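Local coordinates for protein putative enoyl-CoA hydratase (Streptomyces coelicolor A3, PDB 3G64) that probably acts on acyl-CoA substrates as an enoyl-CoA hydratase or a related enzyme of the crotonase family, its exact reaction being unestablished, at residues A[18-23]-A[68-73]; A[32-35]-A[39-42]; A[228-233]-A[243-248]; A[259-264]-A[268-273]. All coordinates share one frame; numbering follows the deposited sequence.

Contact 1: residues A[18-23]-A[68-73]; sequences HLRVEI and AGEGRG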
loop_
_atom_site.group_PDB
_atom_site.type_symbol
_atom_site.label_atom_id
_atom_site.label_comp_id
_atom_site.label_asym_id
_atom_site.label_seq_id
_atom_site.Cartn_x
_atom_site.Cartn_y
_atom_site.Cartn_z
ATOM N N HIS A 18 -2.224 -29.202 21.454
ATOM C CA HIS A 18 -3.292 -28.685 20.600
ATOM C C HIS A 18 -2.900 -28.329 19.178
ATOM O O HIS A 18 -3.703 -27.797 18.424
ATOM C CB HIS A 18 -3.973 -27.512 21.293
ATOM C CG HIS A 18 -4.373 -27.842 22.689
ATOM N ND1 HIS A 18 -5.452 -28.652 22.976
ATOM C CD2 HIS A 18 -3.793 -27.546 23.874
ATOM C CE1 HIS A 18 -5.543 -28.807 24.285
ATOM N NE2 HIS A 18 -4.547 -28.148 24.852
ATOM N N LEU A 19 -1.656 -28.608 18.830
ATOM C CA LEU A 19 -1.211 -28.573 17.445
ATOM C C LEU A 19 -0.020 -29.512 17.374
ATOM O O LEU A 19 0.484 -29.960 18.413
ATOM C CB LEU A 19 -0.853 -27.146 16.987
ATOM C CG LEU A 19 -0.221 -26.189 17.996
ATOM C CD1 LEU A 19 1.195 -26.632 18.276
ATOM C CD2 LEU A 19 -0.212 -24.737 17.530
ATOM N N ARG A 20 0.431 -29.825 16.170
ATOM C CA ARG A 20 1.593 -30.702 16.048
ATOM C C ARG A 20 2.818 -29.875 15.699
ATOM O O ARG A 20 2.800 -29.090 14.748
ATOM C CB ARG A 20 1.371 -31.802 15.006
ATOM C CG ARG A 20 2.540 -32.789 14.905
ATOM C CD ARG A 20 2.589 -33.499 13.549
ATOM N NE ARG A 20 1.291 -34.075 13.232
ATOM C CZ ARG A 20 0.798 -34.185 12.001
ATOM N NH1 ARG A 20 1.497 -33.744 10.950
ATOM N NH2 ARG A 20 -0.408 -34.720 11.826
ATOM N N VAL A 21 3.872 -30.046 16.494
ATOM C CA VAL A 21 5.096 -29.268 16.329
ATOM C C VAL A 21 6.274 -30.220 16.131
ATOM O O VAL A 21 6.538 -31.055 16.984
ATOM C CB VAL A 21 5.404 -28.403 17.556
ATOM C CG1 VAL A 21 6.651 -27.543 17.295
ATOM C CG2 VAL A 21 4.234 -27.531 17.884
ATOM N N GLU A 22 6.962 -30.073 15.007
ATOM C CA GLU A 22 8.149 -30.869 14.669
ATOM C C GLU A 22 9.221 -29.909 14.233
ATOM O O GLU A 22 8.944 -29.014 13.423
ATOM C CB GLU A 22 7.863 -31.783 13.468
ATOM C CG GLU A 22 6.642 -32.684 13.639
ATOM C CD GLU A 22 6.214 -33.386 12.342
ATOM O OE1 GLU A 22 5.762 -32.715 11.375
ATOM O OE2 GLU A 22 6.313 -34.631 12.307
ATOM N N ILE A 23 10.437 -30.102 14.749
ATOM C CA ILE A 23 11.605 -29.304 14.371
ATOM C C ILE A 23 12.715 -30.205 13.824
ATOM O O ILE A 23 13.149 -31.142 14.490
ATOM C CB ILE A 23 12.162 -28.493 15.559
ATOM C CG1 ILE A 23 11.067 -27.616 16.176
ATOM C CG2 ILE A 23 13.308 -27.586 15.120
ATOM C CD1 ILE A 23 11.614 -26.639 17.206
ATOM N N ALA A 68 0.999 -25.384 8.507
ATOM C CA ALA A 68 0.291 -26.282 7.592
ATOM C C ALA A 68 -1.003 -26.816 8.205
ATOM O O ALA A 68 -1.214 -26.702 9.411
ATOM C CB ALA A 68 1.188 -27.415 7.193
ATOM N N GLY A 69 -1.855 -27.392 7.358
ATOM C CA GLY A 69 -3.087 -28.049 7.776
ATOM C C GLY A 69 -3.296 -29.350 6.992
ATOM O O GLY A 69 -3.090 -29.379 5.781
ATOM N N GLU A 70 -3.690 -30.426 7.663
ATOM C CA GLU A 70 -3.979 -31.675 6.935
ATOM C C GLU A 70 -5.457 -31.808 6.591
ATOM O O GLU A 70 -6.293 -31.060 7.117
ATOM C CB GLU A 70 -3.477 -32.896 7.701
ATOM C CG GLU A 70 -1.988 -33.104 7.517
ATOM C CD GLU A 70 -1.394 -34.126 8.474
ATOM O OE1 GLU A 70 -2.143 -34.680 9.314
ATOM O OE2 GLU A 70 -0.167 -34.359 8.380
ATOM N N GLY A 71 -5.777 -32.746 5.699
ATOM C CA GLY A 71 -7.150 -32.971 5.291
ATOM C C GLY A 71 -7.531 -32.212 4.038
ATOM O O GLY A 71 -6.695 -31.929 3.199
ATOM N N ARG A 72 -8.809 -31.871 3.926
ATOM C CA ARG A 72 -9.355 -31.247 2.722
ATOM C C ARG A 72 -9.015 -29.753 2.569
ATOM O O ARG A 72 -9.283 -29.157 1.527
ATOM C CB ARG A 72 -10.886 -31.401 2.693
ATOM C CG ARG A 72 -11.387 -32.858 2.745
ATOM C CD ARG A 72 -12.923 -32.936 2.874
ATOM N NE ARG A 72 -13.439 -32.286 4.083
ATOM C CZ ARG A 72 -13.677 -32.908 5.239
ATOM N NH1 ARG A 72 -13.455 -34.211 5.368
ATOM N NH2 ARG A 72 -14.142 -32.226 6.275
ATOM N N GLY A 73 -8.468 -29.134 3.608
ATOM C CA GLY A 73 -8.109 -27.733 3.503
ATOM C C GLY A 73 -7.226 -27.207 4.622
ATOM O O GLY A 73 -6.962 -27.869 5.627
#

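Contact 2: residues A[32-35]-A[39-42]; sequences LARP and NALT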
loop_
_atom_site.group_PDB
_atom_site.type_symbol
_atom_site.label_atom_id
_atom_site.label_comp_id
_atom_site.label_asym_id
_atom_site.label_seq_id
_atom_site.Cartn_x
_atom_site.Cartn_y
_atom_site.Cartn_z
ATOM N N LEU A 32 -1.684 -27.668 11.998
ATOM C CA LEU A 32 -2.944 -27.526 12.724
ATOM C C LEU A 32 -3.604 -28.884 12.956
ATOM O O LEU A 32 -3.564 -29.770 12.102
ATOM C CB LEU A 32 -3.887 -26.608 11.975
ATOM C CG LEU A 32 -3.290 -25.220 11.770
ATOM C CD1 LEU A 32 -4.216 -24.401 10.909
ATOM C CD2 LEU A 32 -3.039 -24.529 13.151
ATOM N N ALA A 33 -4.205 -29.031 14.128
ATOM C CA ALA A 33 -4.929 -30.242 14.484
ATOM C C ALA A 33 -6.389 -30.240 13.958
ATOM O O ALA A 33 -6.992 -29.169 13.727
ATOM C CB ALA A 33 -4.896 -30.424 16.007
ATOM N N ARG A 34 -6.932 -31.444 13.768
ATOM C CA ARG A 34 -8.365 -31.669 13.469
ATOM C C ARG A 34 -8.777 -31.593 12.018
ATOM O O ARG A 34 -9.645 -30.803 11.666
ATOM C CB ARG A 34 -9.265 -30.734 14.282
ATOM C CG ARG A 34 -9.022 -30.806 15.771
ATOM C CD ARG A 34 -9.488 -29.530 16.450
ATOM N NE ARG A 34 -10.631 -29.747 17.322
ATOM C CZ ARG A 34 -11.744 -29.007 17.322
ATOM N NH1 ARG A 34 -11.892 -27.967 16.488
ATOM N NH2 ARG A 34 -12.708 -29.308 18.186
ATOM N N PRO A 35 -8.180 -32.435 11.176
ATOM C CA PRO A 35 -8.457 -32.439 9.738
ATOM C C PRO A 35 -9.917 -32.738 9.461
ATOM O O PRO A 35 -10.445 -32.247 8.469
ATOM C CB PRO A 35 -7.603 -33.588 9.191
ATOM C CG PRO A 35 -6.934 -34.229 10.364
ATOM C CD PRO A 35 -7.154 -33.406 11.586
ATOM N N ASN A 39 -9.561 -28.358 10.367
ATOM C CA ASN A 39 -8.637 -27.701 11.265
ATOM C C ASN A 39 -9.185 -26.474 11.986
ATOM O O ASN A 39 -8.423 -25.578 12.376
ATOM C CB ASN A 39 -7.383 -27.383 10.475
ATOM C CG ASN A 39 -6.830 -28.630 9.802
ATOM O OD1 ASN A 39 -6.732 -29.679 10.450
ATOM N ND2 ASN A 39 -6.482 -28.533 8.511
ATOM N N ALA A 40 -10.501 -26.440 12.175
ATOM C CA ALA A 40 -11.123 -25.351 12.924
ATOM C C ALA A 40 -10.437 -25.155 14.280
ATOM O O ALA A 40 -10.207 -26.106 15.043
ATOM C CB ALA A 40 -12.636 -25.594 13.114
ATOM N N LEU A 41 -10.147 -23.900 14.583
ATOM C CA LEU A 41 -9.406 -23.532 15.772
ATOM C C LEU A 41 -10.260 -23.478 17.039
ATOM O O LEU A 41 -11.404 -23.023 17.029
ATOM C CB LEU A 41 -8.753 -22.167 15.544
ATOM C CG LEU A 41 -7.780 -22.077 14.377
ATOM C CD1 LEU A 41 -7.390 -20.608 14.111
ATOM C CD2 LEU A 41 -6.571 -22.919 14.703
ATOM N N THR A 42 -9.668 -23.923 18.139
ATOM C CA THR A 42 -10.297 -23.842 19.444
ATOM C C THR A 42 -9.523 -22.830 20.306
ATOM O O THR A 42 -8.440 -22.388 19.929
ATOM C CB THR A 42 -10.185 -25.167 20.134
ATOM O OG1 THR A 42 -8.793 -25.475 20.259
ATOM C CG2 THR A 42 -10.885 -26.296 19.290
HETATM O O HOH W 1 -4.454 -30.982 10.085
HETATM O O HOH W 2 -6.823 -26.492 14.550
#

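Contact 3: residues A[228-233]-A[243-248]; sequences KALLTA and VELDAS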
loop_
_atom_site.group_PDB
_atom_site.type_symbol
_atom_site.label_atom_id
_atom_site.label_comp_id
_atom_site.label_asym_id
_atom_site.label_seq_id
_atom_site.Cartn_x
_atom_site.Cartn_y
_atom_site.Cartn_z
ATOM N N LYS A 228 12.844 -9.113 7.821
ATOM C CA LYS A 228 11.459 -9.198 8.245
ATOM C C LYS A 228 11.159 -8.104 9.288
ATOM O O LYS A 228 10.143 -7.420 9.213
ATOM C CB LYS A 228 11.177 -10.584 8.824
ATOM C CG LYS A 228 9.814 -10.702 9.485
ATOM C CD LYS A 228 9.516 -12.160 9.821
ATOM C CE LYS A 228 8.224 -12.286 10.590
ATOM N NZ LYS A 228 7.839 -13.732 10.701
ATOM N N ALA A 229 12.058 -7.959 10.258
ATOM C CA ALA A 229 11.914 -6.944 11.296
ATOM C C ALA A 229 11.801 -5.533 10.702
ATOM O O ALA A 229 10.991 -4.734 11.161
ATOM C CB ALA A 229 13.101 -7.021 12.319
ATOM N N LEU A 230 12.577 -5.224 9.668
ATOM C CA LEU A 230 12.524 -3.866 9.097
ATOM C C LEU A 230 11.284 -3.628 8.229
ATOM O O LEU A 230 10.721 -2.543 8.238
ATOM C CB LEU A 230 13.823 -3.506 8.346
ATOM C CG LEU A 230 14.854 -2.804 9.260
ATOM C CD1 LEU A 230 15.132 -3.594 10.547
ATOM C CD2 LEU A 230 16.139 -2.553 8.525
ATOM N N LEU A 231 10.868 -4.640 7.474
ATOM C CA LEU A 231 9.609 -4.547 6.734
ATOM C C LEU A 231 8.454 -4.243 7.694
ATOM O O LEU A 231 7.643 -3.330 7.492
ATOM C CB LEU A 231 9.322 -5.876 6.007
ATOM C CG LEU A 231 10.065 -6.033 4.681
ATOM C CD1 LEU A 231 10.100 -7.514 4.228
ATOM C CD2 LEU A 231 9.463 -5.111 3.620
ATOM N N THR A 232 8.395 -5.028 8.750
ATOM C CA THR A 232 7.317 -4.913 9.712
ATOM C C THR A 232 7.313 -3.566 10.418
ATOM O O THR A 232 6.278 -2.894 10.495
ATOM C CB THR A 232 7.418 -6.057 10.736
ATOM O OG1 THR A 232 7.074 -7.284 10.078
ATOM C CG2 THR A 232 6.482 -5.840 11.881
ATOM N N ALA A 233 8.462 -3.171 10.954
ATOM C CA ALA A 233 8.534 -1.888 11.670
ATOM C C ALA A 233 8.252 -0.716 10.749
ATOM O O ALA A 233 7.582 0.226 11.148
ATOM C CB ALA A 233 9.929 -1.708 12.348
ATOM N N VAL A 243 15.149 5.292 7.313
ATOM C CA VAL A 243 16.538 5.230 6.882
ATOM C C VAL A 243 17.536 5.221 8.073
ATOM O O VAL A 243 18.645 4.691 7.949
ATOM C CB VAL A 243 16.867 6.286 5.767
ATOM C CG1 VAL A 243 16.117 5.938 4.469
ATOM C CG2 VAL A 243 16.547 7.689 6.224
ATOM N N GLU A 244 17.136 5.776 9.220
ATOM C CA GLU A 244 17.907 5.634 10.467
ATOM C C GLU A 244 17.948 4.173 10.972
ATOM O O GLU A 244 18.993 3.671 11.390
ATOM C CB GLU A 244 17.331 6.547 11.561
ATOM C CG GLU A 244 17.597 8.013 11.330
ATOM C CD GLU A 244 19.098 8.307 11.278
ATOM O OE1 GLU A 244 19.805 7.889 12.216
ATOM O OE2 GLU A 244 19.573 8.912 10.288
ATOM N N LEU A 245 16.808 3.487 10.934
ATOM C CA LEU A 245 16.768 2.068 11.319
ATOM C C LEU A 245 17.610 1.213 10.347
ATOM O O LEU A 245 18.335 0.313 10.753
ATOM C CB LEU A 245 15.316 1.544 11.353
ATOM C CG LEU A 245 15.050 0.068 11.706
ATOM C CD1 LEU A 245 15.686 -0.304 13.033
ATOM C CD2 LEU A 245 13.519 -0.271 11.737
ATOM N N ASP A 246 17.454 1.486 9.063
ATOM C CA ASP A 246 18.284 0.843 8.034
ATOM C C ASP A 246 19.769 1.043 8.308
ATOM O O ASP A 246 20.541 0.088 8.298
ATOM C CB ASP A 246 18.001 1.447 6.676
ATOM C CG ASP A 246 16.648 1.096 6.162
ATOM O OD1 ASP A 246 15.960 0.254 6.793
ATOM O OD2 ASP A 246 16.268 1.669 5.118
ATOM N N ALA A 247 20.157 2.300 8.528
ATOM C CA ALA A 247 21.547 2.662 8.792
ATOM C C ALA A 247 22.108 1.896 9.984
ATOM O O ALA A 247 23.153 1.270 9.878
ATOM C CB ALA A 247 21.681 4.184 9.016
ATOM N N SER A 248 21.414 1.956 11.120
ATOM C CA SER A 248 21.842 1.200 12.296
ATOM C C SER A 248 21.952 -0.299 12.021
ATOM O O SER A 248 22.925 -0.934 12.397
ATOM C CB SER A 248 20.870 1.425 13.467
ATOM O OG SER A 248 21.098 2.701 14.039
#

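Contact 4: residues A[259-264]-A[268-273]; sequences YAEFHA and EKRPPK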
loop_
_atom_site.group_PDB
_atom_site.type_symbol
_atom_site.label_atom_id
_atom_site.label_comp_id
_atom_site.label_asym_id
_atom_site.label_seq_id
_atom_site.Cartn_x
_atom_site.Cartn_y
_atom_site.Cartn_z
ATOM N N TYR A 259 28.494 -11.273 6.479
ATOM C CA TYR A 259 28.912 -10.285 5.504
ATOM C C TYR A 259 30.376 -10.513 5.125
ATOM O O TYR A 259 30.719 -10.437 3.956
ATOM C CB TYR A 259 28.777 -8.910 6.116
ATOM C CG TYR A 259 29.123 -7.729 5.235
ATOM C CD1 TYR A 259 28.439 -7.494 4.038
ATOM C CD2 TYR A 259 30.083 -6.802 5.643
ATOM C CE1 TYR A 259 28.716 -6.372 3.277
ATOM C CE2 TYR A 259 30.359 -5.671 4.901
ATOM C CZ TYR A 259 29.681 -5.461 3.724
ATOM O OH TYR A 259 29.962 -4.339 2.995
ATOM N N ALA A 260 31.231 -10.780 6.115
ATOM C CA ALA A 260 32.652 -11.040 5.832
ATOM C C ALA A 260 32.781 -12.317 4.992
ATOM O O ALA A 260 33.561 -12.379 4.029
ATOM C CB ALA A 260 33.466 -11.144 7.121
ATOM N N GLU A 261 31.988 -13.323 5.335
ATOM C CA GLU A 261 32.045 -14.581 4.615
ATOM C C GLU A 261 31.592 -14.388 3.174
ATOM O O GLU A 261 32.138 -15.022 2.259
ATOM C CB GLU A 261 31.268 -15.685 5.328
ATOM C CG GLU A 261 30.928 -16.915 4.454
ATOM C CD GLU A 261 32.140 -17.819 4.083
ATOM O OE1 GLU A 261 33.300 -17.491 4.397
ATOM O OE2 GLU A 261 31.901 -18.887 3.485
ATOM N N PHE A 262 30.632 -13.497 2.938
ATOM C CA PHE A 262 30.226 -13.291 1.550
ATOM C C PHE A 262 31.435 -12.863 0.712
ATOM O O PHE A 262 31.637 -13.340 -0.396
ATOM C CB PHE A 262 29.156 -12.214 1.363
ATOM C CG PHE A 262 29.132 -11.683 -0.049
ATOM C CD1 PHE A 262 28.603 -12.456 -1.080
ATOM C CD2 PHE A 262 29.731 -10.468 -0.358
ATOM C CE1 PHE A 262 28.603 -11.994 -2.380
ATOM C CE2 PHE A 262 29.746 -10.001 -1.657
ATOM C CZ PHE A 262 29.191 -10.758 -2.667
ATOM N N HIS A 263 32.195 -11.916 1.243
ATOM C CA HIS A 263 33.321 -11.358 0.515
ATOM C C HIS A 263 34.484 -12.366 0.365
ATOM O O HIS A 263 35.102 -12.455 -0.699
ATOM C CB HIS A 263 33.812 -10.082 1.190
ATOM C CG HIS A 263 34.877 -9.383 0.418
ATOM N ND1 HIS A 263 36.220 -9.498 0.725
ATOM C CD2 HIS A 263 34.810 -8.591 -0.678
ATOM C CE1 HIS A 263 36.924 -8.798 -0.138
ATOM N NE2 HIS A 263 36.094 -8.238 -1.003
ATOM N N ALA A 264 34.775 -13.104 1.433
ATOM C CA ALA A 264 35.796 -14.137 1.381
ATOM C C ALA A 264 35.434 -15.183 0.325
ATOM O O ALA A 264 36.292 -15.585 -0.464
ATOM C CB ALA A 264 35.971 -14.781 2.741
ATOM N N GLU A 268 37.284 -16.015 -3.288
ATOM C CA GLU A 268 37.833 -17.351 -3.410
ATOM C C GLU A 268 37.006 -18.200 -4.380
ATOM O O GLU A 268 37.203 -19.415 -4.479
ATOM C CB GLU A 268 37.938 -18.015 -2.028
ATOM C CG GLU A 268 38.915 -17.297 -1.094
ATOM C CD GLU A 268 38.884 -17.776 0.358
ATOM O OE1 GLU A 268 38.235 -18.807 0.664
ATOM O OE2 GLU A 268 39.516 -17.103 1.203
ATOM N N LYS A 269 36.088 -17.552 -5.098
ATOM C CA LYS A 269 35.218 -18.234 -6.069
ATOM C C LYS A 269 34.588 -19.538 -5.550
ATOM O O LYS A 269 34.683 -20.581 -6.193
ATOM C CB LYS A 269 35.988 -18.485 -7.392
ATOM C CG LYS A 269 36.445 -17.189 -8.094
ATOM C CD LYS A 269 37.262 -17.455 -9.340
ATOM C CE LYS A 269 36.488 -18.309 -10.347
ATOM N NZ LYS A 269 37.374 -18.984 -11.337
ATOM N N ARG A 270 33.942 -19.477 -4.389
ATOM C CA ARG A 270 33.318 -20.659 -3.788
ATOM C C ARG A 270 31.990 -20.267 -3.133
ATOM O O ARG A 270 31.706 -19.085 -2.962
ATOM C CB ARG A 270 34.240 -21.270 -2.734
ATOM C CG ARG A 270 34.733 -20.251 -1.696
ATOM C CD ARG A 270 35.326 -20.928 -0.483
ATOM N NE ARG A 270 35.692 -19.989 0.573
ATOM C CZ ARG A 270 34.822 -19.513 1.463
ATOM N NH1 ARG A 270 33.552 -19.902 1.413
ATOM N NH2 ARG A 270 35.221 -18.689 2.406
ATOM N N PRO A 271 31.175 -21.263 -2.763
ATOM C CA PRO A 271 29.909 -20.989 -2.067
ATOM C C PRO A 271 30.148 -20.444 -0.665
ATOM O O PRO A 271 31.063 -20.909 0.014
ATOM C CB PRO A 271 29.263 -22.371 -1.967
ATOM C CG PRO A 271 29.934 -23.195 -3.027
ATOM C CD PRO A 271 31.330 -22.691 -3.093
ATOM N N PRO A 272 29.336 -19.470 -0.223
ATOM C CA PRO A 272 29.533 -18.983 1.149
ATOM C C PRO A 272 28.983 -20.010 2.105
ATOM O O PRO A 272 28.045 -20.698 1.750
ATOM C CB PRO A 272 28.683 -17.712 1.211
ATOM C CG PRO A 272 28.140 -17.487 -0.163
ATOM C CD PRO A 272 28.227 -18.792 -0.907
ATOM N N LYS A 273 29.569 -20.138 3.280
ATOM C CA LYS A 273 28.972 -20.961 4.321
ATOM C C LYS A 273 28.426 -20.021 5.410
ATOM O O LYS A 273 29.181 -19.469 6.216
ATOM C CB LYS A 273 29.993 -21.938 4.903
ATOM C CG LYS A 273 30.368 -23.079 3.943
ATOM C CD LYS A 273 31.479 -23.971 4.504
ATOM C CE LYS A 273 31.836 -25.096 3.530
ATOM N NZ LYS A 273 32.516 -26.245 4.198
#

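Contact 1: residues A[18-23]-A[68-73]
Arg20 and Glu70 meet through their charged ends, and the salt bridge between them makes up the whole contact. The two side chains cross at about a right angle. The guanidinium presents its NH1-NH2 edge to the carboxylate end-on, one nitrogen for each oxygen: Arg20 NH2 lies 3.1 Å from Glu70 OE1, and Arg20 NH1 lies 3.1 Å from Glu70 OE2. Both N-H bonds run fairly straight, that from NH1 reaching 162° at the hydrogen. A third, weak bond slants from Arg20 NH2 to Glu70 OE2 at 3.5 Å.

The pairing is not coplanar. The acceptor oxygens stay near the guanidinium plane, whereas the donors come from above the carboxylate plane; the two planes are turned 50° apart. A bend at chi3 of Arg20 (-51°) turns the guanidinium at the end of an otherwise extended chain, while Glu70 runs straight beyond CG.

Glu22 lies on the same strand as Arg20 and its OE1 stays 6.8 Å from Glu70 OE2, so the like charges are near one another but not in contact, and Arg20 probably eases their repulsion. Both partners are solvent-exposed, which is likely to moderate the strength of the bridge.

The backbones are well separated, with Arg20 CA 9.6 Å from Ala68 CA, because strand 27-32 runs between them. It is antiparallel to strand 19-24 and parallel to strand 64-69, and both charged side chains touch its Thr31. The arrangement is thus a salt bridge spanning an intervening strand, at the edge of the mixed sheet of a crotonase-fold domain.

Contact 2: residues A[32-35]-A[39-42]
A chi1 of -54° sets CG of Arg34 beside its own backbone N, and a bend at chi3 (113°) then brings the guanidinium against Ala40 and Thr42. Arg34 NH1 donates to Ala40 O at 2.9 Å, approaching from above the carbonyl plane. Thr42 CG2 covers one face of the same group, standing 3.3 Å above the guanidinium plane and displaced toward its rim. The other terminal nitrogen, NH2, is engaged in a salt bridge with Glu82 of helix 80-87. A leucine in place of Arg34 would probably leave Glu82 without its counter-charge and Ala40 O without this donor.

Asn39 closes the loop from the other end. Its backbone N donates to Arg34 O at 2.8 Å, and its CA makes a C-H...O contact of 3.3 Å with Ala33 O. Both ends of its amide are engaged: ND2 donates to Glu70 O and Phe74 O, while a water lies 2.6 Å from OD1 and also contacts Leu32 O. A second water links Ala33 O to Asn39 O.

Apolar packing adds Leu32 CD2 against Leu41 CD2, 4.2 Å apart. These residues lie in the loop that joins strand 27-32 to helix 43-58. Thr42 is the N-cap of that helix, its OG1 accepting from Ala45 N, and Leu41 rests on Ala127 and Leu131 of helix 127-134.

Contact 3: residues A[228-233]-A[243-248]
Leu230 points its CB toward Leu245 and Asp246 of the facing helix, and each atom farther out finds a partner there. CG comes first, 3.8 Å from Leu245 CG. One branch, CD1, runs on over the same leucine, also 3.8 Å from Leu245 CG. The other, CD2, turns to Asp246, 3.3 Å from its OD1, a close approach of a methyl to a carboxylate oxygen. A chi1 of -92°, well off the staggered position, lets the fork straddle the two residues.

Helices 221-234 and 239-253 follow each other in the chain and form a helical hairpin. The axes of the segments 228-233 and 243-248 run nearly antiparallel (168°) and approach to 10.9 Å at their closest, so the segments meet through side chains, chiefly Leu230, Leu245, Ala233 and Asp246. With an alanine here in place of Leu230, CG and both methyls are gone, which would probably open a gap beside Leu245 and leave Asp246 OD1 without its apolar neighbour.

Leu245, with CG anti to its N (chi1 179°), also sends CD2 to Ala233 CB, 3.9 Å away. Asp246 faces two ways: its OD2 accepts from Gly161 N of the second subunit, and Gly158 of that subunit packs on both Leu230 and Asp246.

Contact 4: residues A[259-264]-A[268-273]
One carboxylate oxygen, Glu261 OE2, accepts two short, nearly straight bonds from different parts of the following loop. Lys273 N donates from 2.7 Å and takes the anti lone pair, the one facing away from OE1. Arg270 NH1 comes in on the syn side at 2.8 Å from the same OE2. The other oxygen is used as well: Arg270 NH2 stands 3.0 Å from Glu261 OE1, with the N-H almost linear at 176°. Arg270 therefore grips Glu261 end-on with two nitrogens, the guanidinium and carboxylate planes inclined by 29°. A bend at chi2 of Glu261 (71°) swings the carboxylate round to face both donors.

The NE-H of Arg270 is taken by Glu268 OE1, at 2.8 Å. The three residues form a salt-bridge network, and the backbone of Ala264 lies over one face of the guanidinium.

Helix 257-267 ends here in a Schellman motif, with Lys269 at positive phi as its C' residue and Arg270 N bonded to Ala265 O. Glu268 N still reaches Ala264 O, at 3.0 Å. Beyond this turn the chain doubles back, and Pro272 CB packs 4.0 Å from Glu261 CG.

With all three guanidinium nitrogens engaged and one glutamate oxygen accepting two hydrogen bonds, the arginine is held against rotation. Its positive charge probably favours the ionised form of both glutamates; if all three are charged, the group would carry one net negative charge.

Along the chain the four contacts fall into two groups. Contact 2 lies within the stretch spanned by contact 1; their centres are about 8 Å apart and they touch directly. Contact 1 joins strand 19-24 to the loop after strand 64-69, across strand 27-32; contact 2 is in the loop from strand 27-32 to helix 43-58. Later come contact 3, pairing helices 221-234 and 239-253, and contact 4, pairing helix 257-267 with the loop after it, their centres about 25 Å apart. The centres of contacts 2 and 4 are about 44 Å apart. No other chain of the assembly touches contacts 1 and 2, whereas contacts 3 and 4 both reach the second subunit.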